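Local coordinates for CalG4 (Micromonospora echinospora, PDB 3IA7), which belongs to the GT-B structural superfamily, with two Rossmann-like domains that each carry a parallel beta sheet, at residues Glu53-His65 with Leu79-Ala93. Residues are numbered along the deposited sequence; the frame is centred on the assembly and turned at random.
Sequences EVVLYKSEFDTFH and LHLVYVRENVAILRA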
loop_
_atom_site.group_PDB
_atom_site.type_symbol
_atom_site.label_atom_id
_atom_site.label_comp_id
_atom_site.label_asym_id
_atom_site.label_seq_id
_atom_site.Cartn_x
_atom_site.Cartn_y
_atom_site.Cartn_z
ATOM N N GLU A 53 8.431 1.559 -17.674
ATOM C CA GLU A 53 9.631 1.073 -18.359
ATOM C C GLU A 53 10.825 1.760 -17.723
ATOM O O GLU A 53 10.722 2.942 -17.423
ATOM C CB GLU A 53 9.626 1.531 -19.831
ATOM C CG GLU A 53 8.590 0.907 -20.719
ATOM C CD GLU A 53 8.657 1.495 -22.129
ATOM O OE1 GLU A 53 7.601 1.930 -22.647
ATOM O OE2 GLU A 53 9.783 1.565 -22.677
ATOM N N VAL A 54 11.967 1.081 -17.623
ATOM C CA VAL A 54 13.123 1.626 -16.879
ATOM C C VAL A 54 14.248 2.046 -17.856
ATOM O O VAL A 54 14.550 1.328 -18.820
ATOM C CB VAL A 54 13.616 0.618 -15.828
ATOM C CG1 VAL A 54 15.070 0.934 -15.274
ATOM C CG2 VAL A 54 12.633 0.553 -14.644
ATOM N N VAL A 55 14.837 3.199 -17.575
ATOM C CA VAL A 55 16.085 3.653 -18.169
ATOM C C VAL A 55 17.085 3.627 -17.009
ATOM O O VAL A 55 16.926 4.366 -16.006
ATOM C CB VAL A 55 15.960 5.097 -18.710
ATOM C CG1 VAL A 55 17.406 5.694 -19.014
ATOM C CG2 VAL A 55 15.068 5.113 -19.976
ATOM N N LEU A 56 18.098 2.772 -17.111
ATOM C CA LEU A 56 19.101 2.681 -16.012
ATOM C C LEU A 56 20.153 3.778 -16.073
ATOM O O LEU A 56 20.588 4.190 -17.177
ATOM C CB LEU A 56 19.859 1.336 -16.066
ATOM C CG LEU A 56 18.979 0.097 -15.901
ATOM C CD1 LEU A 56 19.858 -1.144 -16.150
ATOM C CD2 LEU A 56 18.391 0.083 -14.514
ATOM N N TYR A 57 20.556 4.244 -14.888
ATOM C CA TYR A 57 21.733 5.086 -14.770
ATOM C C TYR A 57 22.631 4.467 -13.687
ATOM O O TYR A 57 22.182 3.647 -12.860
ATOM C CB TYR A 57 21.320 6.570 -14.487
ATOM C CG TYR A 57 21.087 6.923 -13.013
ATOM C CD1 TYR A 57 22.123 7.488 -12.232
ATOM C CD2 TYR A 57 19.859 6.656 -12.383
ATOM C CE1 TYR A 57 21.906 7.825 -10.878
ATOM C CE2 TYR A 57 19.654 7.012 -11.043
ATOM C CZ TYR A 57 20.677 7.602 -10.314
ATOM O OH TYR A 57 20.496 7.898 -8.958
ATOM N N LYS A 58 23.897 4.878 -13.724
ATOM C CA LYS A 58 24.897 4.474 -12.779
ATOM C C LYS A 58 25.069 5.585 -11.746
ATOM O O LYS A 58 25.446 6.714 -12.074
ATOM C CB LYS A 58 26.221 4.250 -13.503
ATOM C CG LYS A 58 27.411 4.107 -12.545
ATOM C CD LYS A 58 27.476 2.718 -11.973
ATOM C CE LYS A 58 28.827 2.491 -11.252
ATOM N NZ LYS A 58 28.716 1.187 -10.498
ATOM N N SER A 59 24.769 5.244 -10.504
ATOM C CA SER A 59 24.865 6.210 -9.415
ATOM C C SER A 59 26.259 6.452 -8.948
ATOM O O SER A 59 27.035 5.495 -8.718
ATOM C CB SER A 59 24.016 5.756 -8.220
ATOM O OG SER A 59 23.990 6.722 -7.200
ATOM N N GLU A 60 26.558 7.733 -8.762
ATOM C CA GLU A 60 27.788 8.168 -8.069
ATOM C C GLU A 60 27.933 7.565 -6.675
ATOM O O GLU A 60 29.043 7.405 -6.168
ATOM C CB GLU A 60 27.836 9.694 -7.982
ATOM C CG GLU A 60 27.908 10.358 -9.343
ATOM C CD GLU A 60 29.281 10.217 -10.015
ATOM O OE1 GLU A 60 30.306 10.512 -9.383
ATOM O OE2 GLU A 60 29.320 9.790 -11.184
ATOM N N PHE A 61 26.814 7.169 -6.091
ATOM C CA PHE A 61 26.785 6.688 -4.718
ATOM C C PHE A 61 27.189 5.208 -4.564
ATOM O O PHE A 61 27.261 4.683 -3.438
ATOM C CB PHE A 61 25.419 7.009 -4.097
ATOM C CG PHE A 61 25.160 8.494 -3.974
ATOM C CD1 PHE A 61 25.920 9.274 -3.098
ATOM C CD2 PHE A 61 24.202 9.121 -4.752
ATOM C CE1 PHE A 61 25.701 10.633 -2.992
ATOM C CE2 PHE A 61 23.993 10.473 -4.658
ATOM C CZ PHE A 61 24.733 11.231 -3.777
ATOM N N ASP A 62 27.462 4.550 -5.687
ATOM C CA ASP A 62 28.017 3.216 -5.668
ATOM C C ASP A 62 29.425 3.259 -5.093
ATOM O O ASP A 62 29.796 2.393 -4.311
ATOM C CB ASP A 62 28.012 2.626 -7.084
ATOM C CG ASP A 62 26.621 2.154 -7.496
ATOM O OD1 ASP A 62 25.663 2.477 -6.767
ATOM O OD2 ASP A 62 26.498 1.468 -8.526
ATOM N N THR A 63 30.179 4.290 -5.470
ATOM C CA THR A 63 31.594 4.400 -5.123
ATOM C C THR A 63 31.871 5.595 -4.203
ATOM O O THR A 63 32.958 5.705 -3.626
ATOM C CB THR A 63 32.462 4.502 -6.399
ATOM O OG1 THR A 63 32.009 5.617 -7.194
ATOM C CG2 THR A 63 32.348 3.223 -7.215
ATOM N N PHE A 64 30.905 6.505 -4.118
ATOM C CA PHE A 64 30.885 7.560 -3.105
ATOM C C PHE A 64 30.110 6.989 -1.930
ATOM O O PHE A 64 28.925 7.316 -1.689
ATOM C CB PHE A 64 30.209 8.824 -3.636
ATOM C CG PHE A 64 30.435 10.055 -2.800
ATOM C CD1 PHE A 64 31.439 10.965 -3.142
ATOM C CD2 PHE A 64 29.607 10.345 -1.714
ATOM C CE1 PHE A 64 31.632 12.137 -2.390
ATOM C CE2 PHE A 64 29.794 11.504 -0.954
ATOM C CZ PHE A 64 30.808 12.399 -1.289
ATOM N N HIS A 65 30.791 6.069 -1.255
ATOM C CA HIS A 65 30.336 5.413 -0.047
ATOM C C HIS A 65 31.490 5.567 0.916
ATOM O O HIS A 65 31.335 6.085 2.024
ATOM C CB HIS A 65 30.108 3.914 -0.298
ATOM C CG HIS A 65 28.706 3.558 -0.686
ATOM N ND1 HIS A 65 27.607 4.270 -0.254
ATOM C CD2 HIS A 65 28.224 2.533 -1.429
ATOM C CE1 HIS A 65 26.508 3.711 -0.731
ATOM N NE2 HIS A 65 26.855 2.657 -1.449
ATOM N N LEU A 79 30.757 16.893 -1.197
ATOM C CA LEU A 79 29.355 16.538 -1.140
ATOM C C LEU A 79 28.535 17.260 -2.192
ATOM O O LEU A 79 27.708 16.626 -2.849
ATOM C CB LEU A 79 28.755 16.831 0.235
ATOM C CG LEU A 79 29.286 16.021 1.407
ATOM C CD1 LEU A 79 28.514 16.489 2.658
ATOM C CD2 LEU A 79 29.084 14.525 1.147
ATOM N N HIS A 80 28.705 18.582 -2.307
ATOM C CA HIS A 80 28.034 19.313 -3.381
ATOM C C HIS A 80 28.421 18.817 -4.774
ATOM O O HIS A 80 27.584 18.803 -5.677
ATOM C CB HIS A 80 28.314 20.802 -3.320
ATOM C CG HIS A 80 27.866 21.457 -2.040
ATOM N ND1 HIS A 80 26.702 21.098 -1.394
ATOM C CD2 HIS A 80 28.394 22.478 -1.327
ATOM C CE1 HIS A 80 26.542 21.860 -0.323
ATOM N NE2 HIS A 80 27.567 22.694 -0.252
ATOM N N LEU A 81 29.692 18.509 -4.973
ATOM C CA LEU A 81 30.132 18.056 -6.312
ATOM C C LEU A 81 29.541 16.703 -6.683
ATOM O O LEU A 81 29.188 16.480 -7.863
ATOM C CB LEU A 81 31.676 18.060 -6.478
ATOM C CG LEU A 81 32.297 19.475 -6.434
ATOM C CD1 LEU A 81 33.818 19.359 -6.404
ATOM C CD2 LEU A 81 31.847 20.343 -7.604
ATOM N N VAL A 82 29.397 15.812 -5.697
ATOM C CA VAL A 82 28.804 14.502 -5.992
ATOM C C VAL A 82 27.321 14.679 -6.325
ATOM O O VAL A 82 26.800 13.934 -7.131
ATOM C CB VAL A 82 29.031 13.387 -4.882
ATOM C CG1 VAL A 82 28.286 13.677 -3.603
ATOM C CG2 VAL A 82 28.570 12.038 -5.413
ATOM N N TYR A 83 26.678 15.657 -5.703
ATOM C CA TYR A 83 25.261 15.982 -5.977
ATOM C C TYR A 83 25.111 16.382 -7.455
ATOM O O TYR A 83 24.199 15.909 -8.176
ATOM C CB TYR A 83 24.816 17.134 -5.054
ATOM C CG TYR A 83 23.421 17.649 -5.336
ATOM C CD1 TYR A 83 22.289 16.941 -4.883
ATOM C CD2 TYR A 83 23.214 18.829 -6.080
ATOM C CE1 TYR A 83 20.989 17.421 -5.149
ATOM C CE2 TYR A 83 21.927 19.303 -6.348
ATOM C CZ TYR A 83 20.829 18.590 -5.881
ATOM O OH TYR A 83 19.548 19.026 -6.123
ATOM N N VAL A 84 25.993 17.284 -7.886
ATOM C CA VAL A 84 26.012 17.719 -9.286
ATOM C C VAL A 84 26.301 16.547 -10.245
ATOM O O VAL A 84 25.577 16.392 -11.245
ATOM C CB VAL A 84 26.948 18.936 -9.526
ATOM C CG1 VAL A 84 26.982 19.288 -11.018
ATOM C CG2 VAL A 84 26.442 20.166 -8.710
ATOM N N ARG A 85 27.314 15.736 -9.945
ATOM C CA ARG A 85 27.622 14.568 -10.770
ATOM C C ARG A 85 26.443 13.608 -10.879
ATOM O O ARG A 85 26.187 13.069 -11.956
ATOM C CB ARG A 85 28.856 13.807 -10.298
ATOM C CG ARG A 85 30.190 14.561 -10.464
ATOM C CD ARG A 85 31.383 13.634 -10.292
ATOM N NE ARG A 85 31.426 12.990 -8.980
ATOM C CZ ARG A 85 32.008 13.513 -7.901
ATOM N NH1 ARG A 85 32.610 14.700 -7.969
ATOM N NH2 ARG A 85 31.993 12.844 -6.749
ATOM N N GLU A 86 25.733 13.395 -9.777
ATOM C CA GLU A 86 24.562 12.508 -9.778
ATOM C C GLU A 86 23.442 13.068 -10.662
ATOM O O GLU A 86 22.808 12.302 -11.431
ATOM C CB GLU A 86 24.019 12.341 -8.330
ATOM C CG GLU A 86 22.929 11.225 -8.209
ATOM C CD GLU A 86 23.489 9.810 -8.267
ATOM O OE1 GLU A 86 24.619 9.601 -8.757
ATOM O OE2 GLU A 86 22.771 8.883 -7.829
ATOM N N ASN A 87 23.186 14.385 -10.555
ATOM C CA ASN A 87 22.259 15.040 -11.500
ATOM C C ASN A 87 22.701 14.785 -12.958
ATOM O O ASN A 87 21.880 14.445 -13.811
ATOM C CB ASN A 87 22.197 16.538 -11.226
ATOM C CG ASN A 87 21.131 16.875 -10.197
ATOM O OD1 ASN A 87 20.017 17.180 -10.577
ATOM N ND2 ASN A 87 21.445 16.730 -8.890
ATOM N N VAL A 88 23.989 14.993 -13.224
ATOM C CA VAL A 88 24.541 14.780 -14.586
ATOM C C VAL A 88 24.417 13.300 -15.068
ATOM O O VAL A 88 24.130 13.024 -16.251
ATOM C CB VAL A 88 26.013 15.280 -14.695
ATOM C CG1 VAL A 88 26.655 14.874 -16.029
ATOM C CG2 VAL A 88 26.070 16.824 -14.566
ATOM N N ALA A 89 24.627 12.360 -14.158
ATOM C CA ALA A 89 24.471 10.931 -14.469
ATOM C C ALA A 89 23.057 10.632 -14.999
ATOM O O ALA A 89 22.904 9.941 -16.009
ATOM C CB ALA A 89 24.808 10.069 -13.232
ATOM N N ILE A 90 22.059 11.182 -14.328
ATOM C CA ILE A 90 20.639 11.013 -14.683
ATOM C C ILE A 90 20.314 11.718 -16.000
ATOM O O ILE A 90 19.693 11.120 -16.909
ATOM C CB ILE A 90 19.724 11.549 -13.532
ATOM C CG1 ILE A 90 19.819 10.593 -12.296
ATOM C CG2 ILE A 90 18.220 11.684 -14.015
ATOM C CD1 ILE A 90 19.388 11.231 -11.022
ATOM N N LEU A 91 20.770 12.969 -16.108
ATOM C CA LEU A 91 20.615 13.762 -17.329
ATOM C C LEU A 91 21.200 13.026 -18.564
ATOM O O LEU A 91 20.519 12.850 -19.592
ATOM C CB LEU A 91 21.289 15.151 -17.084
ATOM C CG LEU A 91 21.347 16.209 -18.186
ATOM C CD1 LEU A 91 19.952 16.695 -18.455
ATOM C CD2 LEU A 91 22.183 17.352 -17.636
ATOM N N ARG A 92 22.443 12.565 -18.472
ATOM C CA ARG A 92 23.057 11.866 -19.609
ATOM C C ARG A 92 22.297 10.581 -19.947
ATOM O O ARG A 92 22.166 10.259 -21.132
ATOM C CB ARG A 92 24.539 11.518 -19.354
ATOM C CG ARG A 92 25.458 12.799 -19.299
ATOM C CD ARG A 92 26.893 12.444 -18.990
ATOM N NE ARG A 92 27.691 13.658 -18.835
ATOM C CZ ARG A 92 28.970 13.666 -18.473
ATOM N NH1 ARG A 92 29.614 12.521 -18.199
ATOM N NH2 ARG A 92 29.586 14.834 -18.376
ATOM N N ALA A 93 21.881 9.797 -18.927
ATOM C CA ALA A 93 21.206 8.503 -19.191
ATOM C C ALA A 93 19.896 8.731 -19.927
ATOM O O ALA A 93 19.571 7.985 -20.828
ATOM C CB ALA A 93 20.875 7.775 -17.905
HETATM O O HOH W 1 31.417 9.666 -7.071
#
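Glu86 leaves its helix with CG anti to the backbone N (chi1 -170°) and bends at chi2, which carries its buried carboxylate to Tyr57 and Ser59; Tyr57 has CG between its backbone N and carbonyl carbon (chi1 86°), which lays the ring against the same helix. Glu86 OE2 accepts from Tyr57 OH at 2.7 Å, well above the carboxylate plane, and from Ser59 OG at 2.6 Å on its syn side. Glu86 OE1 uses its syn lone pair for the backbone N of Glu60 at 2.7 Å, so three donors fix the rotation of the group. Ser59 OG accepts from Phe61 N, closing an ST turn. Ile90 CG1 sits over the Tyr57 ring, 3.6 Å from its centroid and 6° off the normal, a CH-pi contact. One turn before Glu86, Val82 CG1 covers a face of Phe64, 3.7 Å from the ring centroid and likewise CH-pi, while Leu79 CD2 meets that ring's edge. On the more open flank Arg85 NE lies 2.7 Å from Glu60 OE1 in a salt bridge, and a water joins Glu60 OE1 to Arg85 NH2. The loop after edge strand 53-56 is held to helix 75-98, which leads to parallel strand 105-109: a beta-alpha-beta crossover of a Rossmann-like domain.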